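Local coordinates for brain-specific angiogenesis inhibitor 1-associated protein 2-like protein 2 (Mus musculus, PDB 3OK8) that binds phosphoinositides and, through its I-BAR (IMD) domain, induces planar or gently curved membrane structures, at residues A[198-201]-A[202-206]; A[94-97]-A[98-101]; A[79-82]-A[83-87]. One frame throughout, in Å; residues are numbered along the deposited sequence. Where two conformers were deposited one is given.

Contact 1 of 3, residues A[198-201]-A[202-206]; sequences NTFL and QFLGR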
ATOM      1  N   ASN A 198      -8.749  11.883  -4.668  1.00 47.48           N
ATOM      2  CA  ASN A 198      -8.420  13.135  -4.006  1.00 39.13           C
ATOM      3  C   ASN A 198      -7.930  12.941  -2.574  1.00 39.74           C
ATOM      4  O   ASN A 198      -6.946  13.554  -2.163  1.00 33.94           O
ATOM      5  CB  ASN A 198      -9.623  14.077  -4.011  1.00 38.99           C
ATOM      6  CG  ASN A 198      -9.250  15.482  -4.421  1.00 46.99           C
ATOM      7  OD1 ASN A 198      -9.741  16.465  -3.856  1.00 52.68           O
ATOM      8  ND2 ASN A 198      -8.371  15.589  -5.413  1.00 48.59           N
ATOM      9  N   THR A 199      -8.630  12.105  -1.810  1.00 29.23           N
ATOM     10  CA  THR A 199      -8.191  11.781  -0.460  1.00 46.94           C
ATOM     11  C   THR A 199      -6.808  11.137  -0.511  1.00 45.23           C
ATOM     12  O   THR A 199      -5.943  11.430   0.312  1.00 53.19           O
ATOM     13  CB  THR A 199      -9.171  10.831   0.253  1.00 50.11           C
ATOM     14  OG1 THR A 199      -9.089   9.531  -0.334  1.00 64.45           O
ATOM     15  CG2 THR A 199     -10.598  11.333   0.121  1.00 32.79           C
ATOM     16  N   PHE A 200      -6.598  10.276  -1.499  1.00 34.07           N
ATOM     17  CA  PHE A 200      -5.355   9.532  -1.605  1.00 44.66           C
ATOM     18  C   PHE A 200      -4.213  10.436  -2.017  1.00 43.86           C
ATOM     19  O   PHE A 200      -3.077  10.261  -1.559  1.00 46.77           O
ATOM     20  CB  PHE A 200      -5.488   8.390  -2.601  1.00 41.70           C
ATOM     21  CG  PHE A 200      -4.226   7.611  -2.792  1.00 46.58           C
ATOM     22  CD1 PHE A 200      -3.783   6.725  -1.809  1.00 50.11           C
ATOM     23  CD2 PHE A 200      -3.473   7.761  -3.945  1.00 44.30           C
ATOM     24  CE1 PHE A 200      -2.608   5.985  -1.981  1.00 45.40           C
ATOM     25  CE2 PHE A 200      -2.299   7.031  -4.131  1.00 46.67           C
ATOM     26  CZ  PHE A 200      -1.867   6.139  -3.149  1.00 44.11           C
ATOM     27  N   LEU A 201      -4.519  11.387  -2.895  1.00 25.83           N
ATOM     28  CA  LEU A 201      -3.594  12.475  -3.207  1.00 33.13           C
ATOM     29  C   LEU A 201      -3.172  13.229  -1.940  1.00 40.57           C
ATOM     30  O   LEU A 201      -2.003  13.595  -1.779  1.00 49.72           O
ATOM     31  CB  LEU A 201      -4.243  13.444  -4.198  1.00 42.39           C
ATOM     32  CG  LEU A 201      -3.314  14.506  -4.773  1.00 45.70           C
ATOM     33  CD1 LEU A 201      -1.913  13.937  -4.985  1.00 41.93           C
ATOM     34  CD2 LEU A 201      -3.892  15.048  -6.074  1.00 50.68           C
ATOM     35  N   GLN A 202      -4.125  13.462  -1.038  1.00 34.57           N
ATOM     36  CA  GLN A 202      -3.836  14.190   0.201  1.00 48.66           C
ATOM     37  C   GLN A 202      -2.872  13.416   1.086  1.00 53.04           C
ATOM     38  O   GLN A 202      -1.950  13.978   1.679  1.00 51.58           O
ATOM     39  CB  GLN A 202      -5.124  14.477   0.973  1.00 56.09           C
ATOM     40  CG  GLN A 202      -5.805  15.764   0.551  1.00 63.30           C
ATOM     41  CD  GLN A 202      -4.888  16.967   0.673  1.00 74.78           C
ATOM     42  OE1 GLN A 202      -4.515  17.376   1.781  1.00 78.19           O
ATOM     43  NE2 GLN A 202      -4.519  17.548  -0.466  1.00 75.98           N
ATOM     44  N   PHE A 203      -3.098  12.113   1.176  1.00 49.15           N
ATOM     45  CA  PHE A 203      -2.211  11.245   1.923  1.00 46.04           C
ATOM     46  C   PHE A 203      -0.804  11.286   1.335  1.00 45.33           C
ATOM     47  O   PHE A 203       0.185  11.282   2.067  1.00 54.12           O
ATOM     48  CB  PHE A 203      -2.761   9.817   1.920  1.00 45.71           C
ATOM     49  CG  PHE A 203      -1.720   8.768   2.149  1.00 52.81           C
ATOM     50  CD1 PHE A 203      -1.394   8.369   3.433  1.00 54.40           C
ATOM     51  CD2 PHE A 203      -1.067   8.180   1.076  1.00 52.17           C
ATOM     52  CE1 PHE A 203      -0.433   7.406   3.648  1.00 55.84           C
ATOM     53  CE2 PHE A 203      -0.100   7.217   1.283  1.00 59.09           C
ATOM     54  CZ  PHE A 203       0.217   6.826   2.574  1.00 58.22           C
ATOM     55  N   LEU A 204      -0.718  11.326   0.010  1.00 35.82           N
ATOM     56  CA  LEU A 204       0.572  11.390  -0.668  1.00 36.36           C
ATOM     57  C   LEU A 204       1.408  12.586  -0.230  1.00 46.40           C
ATOM     58  O   LEU A 204       2.629  12.473  -0.104  1.00 46.90           O
ATOM     59  CB  LEU A 204       0.380  11.418  -2.188  1.00 45.15           C
ATOM     60  CG  LEU A 204      -0.060  10.105  -2.845  1.00 46.46           C
ATOM     61  CD1 LEU A 204      -0.263  10.273  -4.344  1.00 45.28           C
ATOM     62  CD2 LEU A 204       0.957   8.998  -2.568  1.00 45.49           C
ATOM     63  N   GLY A 205       0.752  13.728  -0.009  1.00 31.85           N
ATOM     64  CA  GLY A 205       1.448  14.946   0.353  1.00 40.22           C
ATOM     65  C   GLY A 205       1.891  14.969   1.804  1.00 42.61           C
ATOM     66  O   GLY A 205       2.929  15.549   2.128  1.00 30.32           O
ATOM     67  N   ARG A 206       1.087  14.351   2.668  1.00 31.18           N
ATOM     68  CA  ARG A 206       1.382  14.216   4.080  1.00 36.85           C
ATOM     69  C   ARG A 206       2.583  13.301   4.282  1.00 41.64           C
ATOM     70  O   ARG A 206       3.591  13.705   4.859  1.00 48.37           O
ATOM     71  CB  ARG A 206       0.177  13.634   4.810  1.00 45.67           C
ATOM     72  CG  ARG A 206      -0.680  14.663   5.507  1.00 52.53           C
ATOM     73  CD  ARG A 206      -1.103  14.160   6.882  1.00 56.34           C
ATOM     74  NE  ARG A 206      -1.130  15.240   7.867  1.00 57.90           N
ATOM     75  CZ  ARG A 206      -0.134  15.514   8.710  1.00 61.23           C
ATOM     76  NH1 ARG A 206       0.977  14.771   8.704  1.00 48.59           N
ATOM     77  NH2 ARG A 206      -0.251  16.524   9.568  1.00 60.65           N
TER
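Leu204 packs against Phe200 one helical turn earlier, and each atom of its side chain has a neighbour there. Its CB sits 3.3 Å from Leu201 O, while its backbone N donates to Phe200 O at 3.0 Å. CG rises over one face of the Phe200 ring, 4.0 Å from CE2. From this branch point the methyls part: CD1 comes to 3.8 Å from Phe200 CE2 and approaches CD1 of Leu201, whereas CD2 reaches Phe200 CZ at 4.1 Å. The two leucine side chains cross at about a right angle. Phe200 can lie along the helix toward Leu204 because its CG stands anti to the backbone N (chi1 178°). This turn belongs to helix 153-217 of the IMD, an antiparallel dimer of three-helix bundles, and Leu204 meets Leu204 of the second subunit here, with Phe200 packing on Leu211 of that subunit. An alanine in place of Leu204 would probably leave the face of Phe200 without its aliphatic cover and open a gap at the dimer contact. Phe203 flanks Phe200 differently: the planes are 25° apart, but the rings are so far offset that little of one lies over the other, and CE1 of Phe200 meets CD2 of Phe203 at 4.1 Å. The edge of the Phe203 ring is turned to Phe200 O, in the ring plane.

Contact 2 of 3, residues A[94-97]-A[98-101]; sequences VVQT and FHGD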
ATOM      1  N   VAL A  94      -7.893   7.032   4.082  1.00 57.33           N
ATOM      2  CA  VAL A  94      -8.238   6.780   2.688  1.00 50.07           C
ATOM      3  C   VAL A  94      -9.006   5.464   2.531  1.00 48.93           C
ATOM      4  O   VAL A  94      -9.980   5.383   1.774  1.00 46.18           O
ATOM      5  CB  VAL A  94      -6.951   6.684   1.862  1.00 50.16           C
ATOM      6  CG1 VAL A  94      -7.256   6.567   0.375  1.00 48.15           C
ATOM      7  CG2 VAL A  94      -6.041   7.873   2.169  1.00 35.59           C
ATOM      8  N   VAL A  95      -8.537   4.429   3.230  1.00 34.43           N
ATOM      9  CA  VAL A  95      -9.186   3.121   3.239  1.00 33.42           C
ATOM     10  C   VAL A  95     -10.605   3.216   3.788  1.00 37.87           C
ATOM     11  O   VAL A  95     -11.503   2.474   3.371  1.00 42.52           O
ATOM     12  CB  VAL A  95      -8.405   2.093   4.103  1.00 42.31           C
ATOM     13  CG1 VAL A  95      -9.039   0.719   3.997  1.00 46.32           C
ATOM     14  CG2 VAL A  95      -6.929   2.038   3.701  1.00 40.48           C
ATOM     15  N   GLN A  96     -10.819   4.137   4.718  1.00 27.12           N
ATOM     16  CA  GLN A  96     -12.135   4.260   5.326  1.00 34.93           C
ATOM     17  C   GLN A  96     -13.079   5.085   4.461  1.00 36.59           C
ATOM     18  O   GLN A  96     -14.290   4.883   4.500  1.00 49.16           O
ATOM     19  CB  GLN A  96     -12.042   4.829   6.741  1.00 36.11           C
ATOM     20  CG  GLN A  96     -13.165   4.344   7.657  1.00 55.71           C
ATOM     21  CD  GLN A  96     -13.295   2.814   7.704  1.00 67.32           C
ATOM     22  OE1 GLN A  96     -14.364   2.288   8.026  1.00 74.64           O
ATOM     23  NE2 GLN A  96     -12.209   2.099   7.385  1.00 62.08           N
ATOM     24  N   THR A  97     -12.522   6.007   3.682  1.00 33.64           N
ATOM     25  CA  THR A  97     -13.286   6.735   2.657  1.00 37.70           C
ATOM     26  C   THR A  97     -13.796   5.759   1.593  1.00 39.77           C
ATOM     27  O   THR A  97     -14.974   5.765   1.225  1.00 50.77           O
ATOM     28  CB  THR A  97     -12.418   7.822   1.975  1.00 51.54           C
ATOM     29  OG1 THR A  97     -12.080   8.840   2.929  1.00 57.39           O
ATOM     30  CG2 THR A  97     -13.154   8.461   0.809  1.00 58.99           C
ATOM     31  N   PHE A  98     -12.882   4.930   1.101  1.00 34.89           N
ATOM     32  CA  PHE A  98     -13.183   3.847   0.174  1.00 28.62           C
ATOM     33  C   PHE A  98     -14.325   2.981   0.694  1.00 35.91           C
ATOM     34  O   PHE A  98     -15.264   2.682  -0.034  1.00 38.00           O
ATOM     35  CB  PHE A  98     -11.924   3.007  -0.031  1.00 41.39           C
ATOM     36  CG  PHE A  98     -12.028   1.993  -1.132  1.00 42.89           C
ATOM     37  CD1 PHE A  98     -11.325   0.809  -1.048  1.00 31.17           C
ATOM     38  CD2 PHE A  98     -12.824   2.221  -2.248  1.00 41.70           C
ATOM     39  CE1 PHE A  98     -11.401  -0.140  -2.056  1.00 41.77           C
ATOM     40  CE2 PHE A  98     -12.904   1.280  -3.271  1.00 39.95           C
ATOM     41  CZ  PHE A  98     -12.190   0.093  -3.174  1.00 37.03           C
ATOM     42  N   HIS A  99     -14.239   2.591   1.959  1.00 34.39           N
ATOM     43  CA  HIS A  99     -15.252   1.762   2.603  1.00 36.82           C
ATOM     44  C   HIS A  99     -16.569   2.511   2.807  1.00 38.16           C
ATOM     45  O   HIS A  99     -17.588   2.175   2.194  1.00 47.35           O
ATOM     46  CB  HIS A  99     -14.732   1.251   3.957  1.00 38.49           C
ATOM     47  CG  HIS A  99     -15.795   0.665   4.837  1.00 49.29           C
ATOM     48  ND1 HIS A  99     -16.409  -0.541   4.566  1.00 58.49           N
ATOM     49  CD2 HIS A  99     -16.350   1.118   5.986  1.00 52.27           C
ATOM     50  CE1 HIS A  99     -17.297  -0.804   5.508  1.00 59.48           C
ATOM     51  NE2 HIS A  99     -17.281   0.186   6.383  1.00 54.80           N
ATOM     52  N   GLY A 100     -16.536   3.520   3.676  1.00 36.74           N
ATOM     53  CA  GLY A 100     -17.722   4.253   4.087  1.00 36.70           C
ATOM     54  C   GLY A 100     -18.438   5.056   2.999  1.00 51.09           C
ATOM     55  O   GLY A 100     -19.668   5.005   2.899  1.00 48.74           O
ATOM     56  N   ASP A 101     -17.671   5.790   2.190  1.00 51.04           N
ATOM     57  CA  ASP A 101     -18.212   6.714   1.182  1.00 50.75           C
ATOM     58  C   ASP A 101     -18.571   6.051  -0.140  1.00 51.04           C
ATOM     59  O   ASP A 101     -19.386   6.567  -0.927  1.00 36.00           O
ATOM     60  CB  ASP A 101     -17.190   7.816   0.883  1.00 60.91           C
ATOM     61  CG  ASP A 101     -17.265   8.969   1.863  1.00 64.59           C
ATOM     62  OD1 ASP A 101     -16.263   9.215   2.559  1.00 65.12           O
ATOM     63  OD2 ASP A 101     -18.322   9.633   1.929  1.00 67.90           O
TER
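Gly100 N donates to Gln96 O at 2.8 Å, and Asp101 N to Thr97 O at 2.9 Å, the two shortest hydrogen bonds of this turn. Two residues before Gly100, Phe98 N reaches Val94 O over 3.0 Å in an almost straight bond, with an N-H...O angle of 174°. Beyond the backbone, the side chains of Gln96 and His99 run side by side in the same direction, their amide and ring planes 45° apart. The Gln96 chain bends at chi2 (53°), which swings OE1 forward along the helix to 3.1 Å from His99 CD2, a close approach to a ring carbon. Thr97 and Asp101 meet more loosely: the methyl CG2 of Thr97 lies 3.6 Å from OD1 of Asp101, and CB of Asp101 rests against Thr97 O. Thr97 OG1 turns the other way, to a weak hydrogen bond with Val93 O. Phe98 leaves the turn for the interior, where its ring meets Tyr39 of helix 5-66 and, edge-to-face, Tyr53 of the second subunit. Val95 and His99 pack on Leu40, while Val94 and Thr97 face helix 153-217, to which Asp101 O is also tied by a hydrogen bond from Lys192 NZ. A wider pi-type turn at 98-101 marks this part of helix 71-147, the second of the three long helices of an IMD (I-BAR) bundle that pairs as an antiparallel dimer, with Phe98 at the junction of the two subunits.

Contact 3 of 3, residues A[79-82]-A[83-87]; sequences QMSD and TQRHL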
ATOM      1  N   GLN A  79      12.213   5.593  15.902  1.00 25.02           N
ATOM      2  CA  GLN A  79      11.409   6.594  15.195  1.00 34.70           C
ATOM      3  C   GLN A  79      11.096   6.230  13.751  1.00 38.05           C
ATOM      4  O   GLN A  79      10.358   6.930  13.074  1.00 31.64           O
ATOM      5  CB  GLN A  79      11.975   8.012  15.310  1.00 45.44           C
ATOM      6  CG  GLN A  79      13.453   8.176  15.137  1.00 52.91           C
ATOM      7  CD  GLN A  79      13.879   9.600  15.455  1.00 54.65           C
ATOM      8  OE1 GLN A  79      13.299  10.554  14.933  1.00 66.82           O
ATOM      9  NE2 GLN A  79      14.884   9.753  16.320  1.00 55.25           N
ATOM     10  N   MET A  80      11.648   5.123  13.285  1.00 32.57           N
ATOM     11  CA  MET A  80      11.248   4.589  12.001  1.00 29.25           C
ATOM     12  C   MET A  80       9.943   3.845  12.183  1.00 36.70           C
ATOM     13  O   MET A  80       9.020   3.993  11.380  1.00 45.83           O
ATOM     14  CB  MET A  80      12.313   3.665  11.432  1.00 21.66           C
ATOM     15  CG  MET A  80      13.493   4.367  10.798  1.00 35.08           C
ATOM     16  SD  MET A  80      14.791   3.181  10.365  1.00 36.35           S
ATOM     17  CE  MET A  80      15.883   4.218   9.400  1.00 32.90           C
ATOM     18  N   SER A  81       9.855   3.046  13.240  1.00 25.23           N
ATOM     19  CA  SER A  81       8.601   2.366  13.541  1.00 34.80           C
ATOM     20  C   SER A  81       7.500   3.379  13.860  1.00 39.63           C
ATOM     21  O   SER A  81       6.379   3.252  13.376  1.00 37.93           O
ATOM     22  CB  SER A  81       8.751   1.378  14.692  1.00 37.24           C
ATOM     23  OG  SER A  81       8.778   2.058  15.936  1.00 55.35           O
ATOM     24  N   ASP A  82       7.809   4.374  14.683  1.00 29.39           N
ATOM     25  CA  ASP A  82       6.852   5.442  14.956  1.00 39.63           C
ATOM     26  C   ASP A  82       6.324   6.076  13.668  1.00 34.50           C
ATOM     27  O   ASP A  82       5.119   6.309  13.539  1.00 32.21           O
ATOM     28  CB  ASP A  82       7.470   6.505  15.870  1.00 53.53           C
ATOM     29  CG  ASP A  82       7.697   5.994  17.278  1.00 59.92           C
ATOM     30  OD1 ASP A  82       7.316   4.830  17.555  1.00 56.64           O
ATOM     31  OD2 ASP A  82       8.253   6.751  18.106  1.00 70.97           O
ATOM     32  N   THR A  83       7.220   6.341  12.717  1.00 38.54           N
ATOM     33  CA  THR A  83       6.829   6.924  11.427  1.00 43.79           C
ATOM     34  C   THR A  83       5.889   6.020  10.651  1.00 46.44           C
ATOM     35  O   THR A  83       4.868   6.478  10.122  1.00 41.35           O
ATOM     36  CB  THR A  83       8.037   7.181  10.517  1.00 38.87           C
ATOM     37  OG1 THR A  83       8.940   8.075  11.169  1.00 27.17           O
ATOM     38  CG2 THR A  83       7.591   7.801   9.176  1.00 29.97           C
ATOM     39  N   GLN A  84       6.249   4.743  10.563  1.00 31.41           N
ATOM     40  CA  GLN A  84       5.413   3.801   9.857  1.00 37.37           C
ATOM     41  C   GLN A  84       4.049   3.764  10.545  1.00 40.75           C
ATOM     42  O   GLN A  84       3.012   3.777   9.882  1.00 31.41           O
ATOM     43  CB  GLN A  84       6.073   2.421   9.773  1.00 43.18           C
ATOM     44  CG  GLN A  84       5.160   1.337   9.187  1.00 41.60           C
ATOM     45  CD  GLN A  84       4.145   0.852  10.205  1.00 53.50           C
ATOM     46  OE1 GLN A  84       3.097   0.304   9.854  1.00 58.68           O
ATOM     47  NE2 GLN A  84       4.455   1.061  11.487  1.00 53.23           N
ATOM     48  N   ARG A  85       4.027   3.766  11.877  1.00 34.47           N
ATOM     49  CA  ARG A  85       2.744   3.797  12.573  0.70 41.30           C
ATOM     50  C   ARG A  85       1.895   4.985  12.118  1.00 51.63           C
ATOM     51  O   ARG A  85       0.700   4.845  11.898  1.00 49.21           O
ATOM     52  CB  ARG A  85       2.930   3.815  14.082  0.70 44.59           C
ATOM     53  CG  ARG A  85       1.645   3.612  14.858  0.70 48.29           C
ATOM     54  CD  ARG A  85       1.930   3.244  16.314  0.70 55.38           C
ATOM     55  NE  ARG A  85       2.754   4.233  17.013  0.70 58.41           N
ATOM     56  CZ  ARG A  85       3.993   4.011  17.452  0.70 65.13           C
ATOM     57  NH1 ARG A  85       4.653   4.969  18.084  0.70 66.81           N
ATOM     58  NH2 ARG A  85       4.574   2.829  17.264  0.70 65.69           N
ATOM     59  N   HIS A  86       2.521   6.145  11.941  1.00 47.61           N
ATOM     60  CA  HIS A  86       1.802   7.355  11.520  1.00 44.44           C
ATOM     61  C   HIS A  86       1.265   7.259  10.101  1.00 46.55           C
ATOM     62  O   HIS A  86       0.097   7.547   9.869  1.00 42.85           O
ATOM     63  CB  HIS A  86       2.684   8.594  11.639  1.00 39.93           C
ATOM     64  CG  HIS A  86       3.128   8.881  13.037  1.00 63.15           C
ATOM     65  ND1 HIS A  86       2.240   9.012  14.084  1.00 72.27           N
ATOM     66  CD2 HIS A  86       4.363   9.074  13.561  1.00 72.68           C
ATOM     67  CE1 HIS A  86       2.910   9.267  15.196  1.00 78.49           C
ATOM     68  NE2 HIS A  86       4.200   9.307  14.905  1.00 78.11           N
ATOM     69  N   LEU A  87       2.130   6.871   9.161  1.00 40.57           N
ATOM     70  CA  LEU A  87       1.757   6.724   7.752  1.00 46.33           C
ATOM     71  C   LEU A  87       0.588   5.777   7.611  1.00 46.56           C
ATOM     72  O   LEU A  87      -0.206   5.890   6.687  1.00 53.20           O
ATOM     73  CB  LEU A  87       2.932   6.183   6.925  1.00 44.58           C
ATOM     74  CG  LEU A  87       3.986   7.162   6.388  1.00 47.99           C
ATOM     75  CD1 LEU A  87       4.616   7.970   7.511  1.00 49.53           C
ATOM     76  CD2 LEU A  87       5.064   6.425   5.603  1.00 44.06           C
TER
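A salt bridge three residues apart, Asp82 to Arg85, and a threonine hydroxyl folded back onto the preceding turn characterise this local contact within helix 71-147 of the IMD three-helix bundle. The carboxylate and guanidinium lie alongside each other with planes 63° apart. NH1 of Arg85 comes to 2.7 Å from Asp82 OD1, but from above the carboxylate plane, and OD1 in turn is tilted out of the guanidinium plane, so the pair is close without being a flat, two-pronged bridge. A bend at chi3 (57°) curls the Arg85 chain back over the helix and lays one guanidinium face above Asp82 CA; this is one of two conformers of the arginine, so the bridge may not be permanent. Thr83 turns its hydroxyl back to the previous turn. With OG1 beside its own backbone N (chi1 -59°), it donates to Gln79 O at 2.6 Å, nearly along the C=O axis. Thr83 N binds the same oxygen at 3.2 Å from well above the carbonyl plane, giving Gln79 O a double grip. Ser81 O also takes a good bond from Arg85 N, 2.8 Å long, and a weak one from Gln84 NE2. The Ser81 hydroxyl, OG, is hydrogen-bonded to Val78 O. On the side toward helix 153-217, Thr83 packs on Met210 and Arg214; on the side toward helix 5-66, Ser81 and Gln84 touch Phe54 and Arg85 touches Gln58, while Met80 reaches His193 of the second subunit.

In the fold
Contacts 3 and 2 lie in that order along helix 71-147, their centres about 22 Å apart and their nearest atoms about 8 Å apart, so they do not touch. Contact 1, on the following helix 153-217, connects with both. Its centre is about 13 Å from that of contact 2, where Val94 packs between Thr199, Phe200 and Phe203; Val94 CG1 is 3.6 Å from Thr199 OG1. Its centre is about 17 Å from that of contact 3, touching there through Phe203 CE1, 3.4 Å from Leu87 O. All three also meet the second subunit: Leu87 packs on Phe200 of that chain, so residues of contacts 1 and 3 come together across the dimer as well.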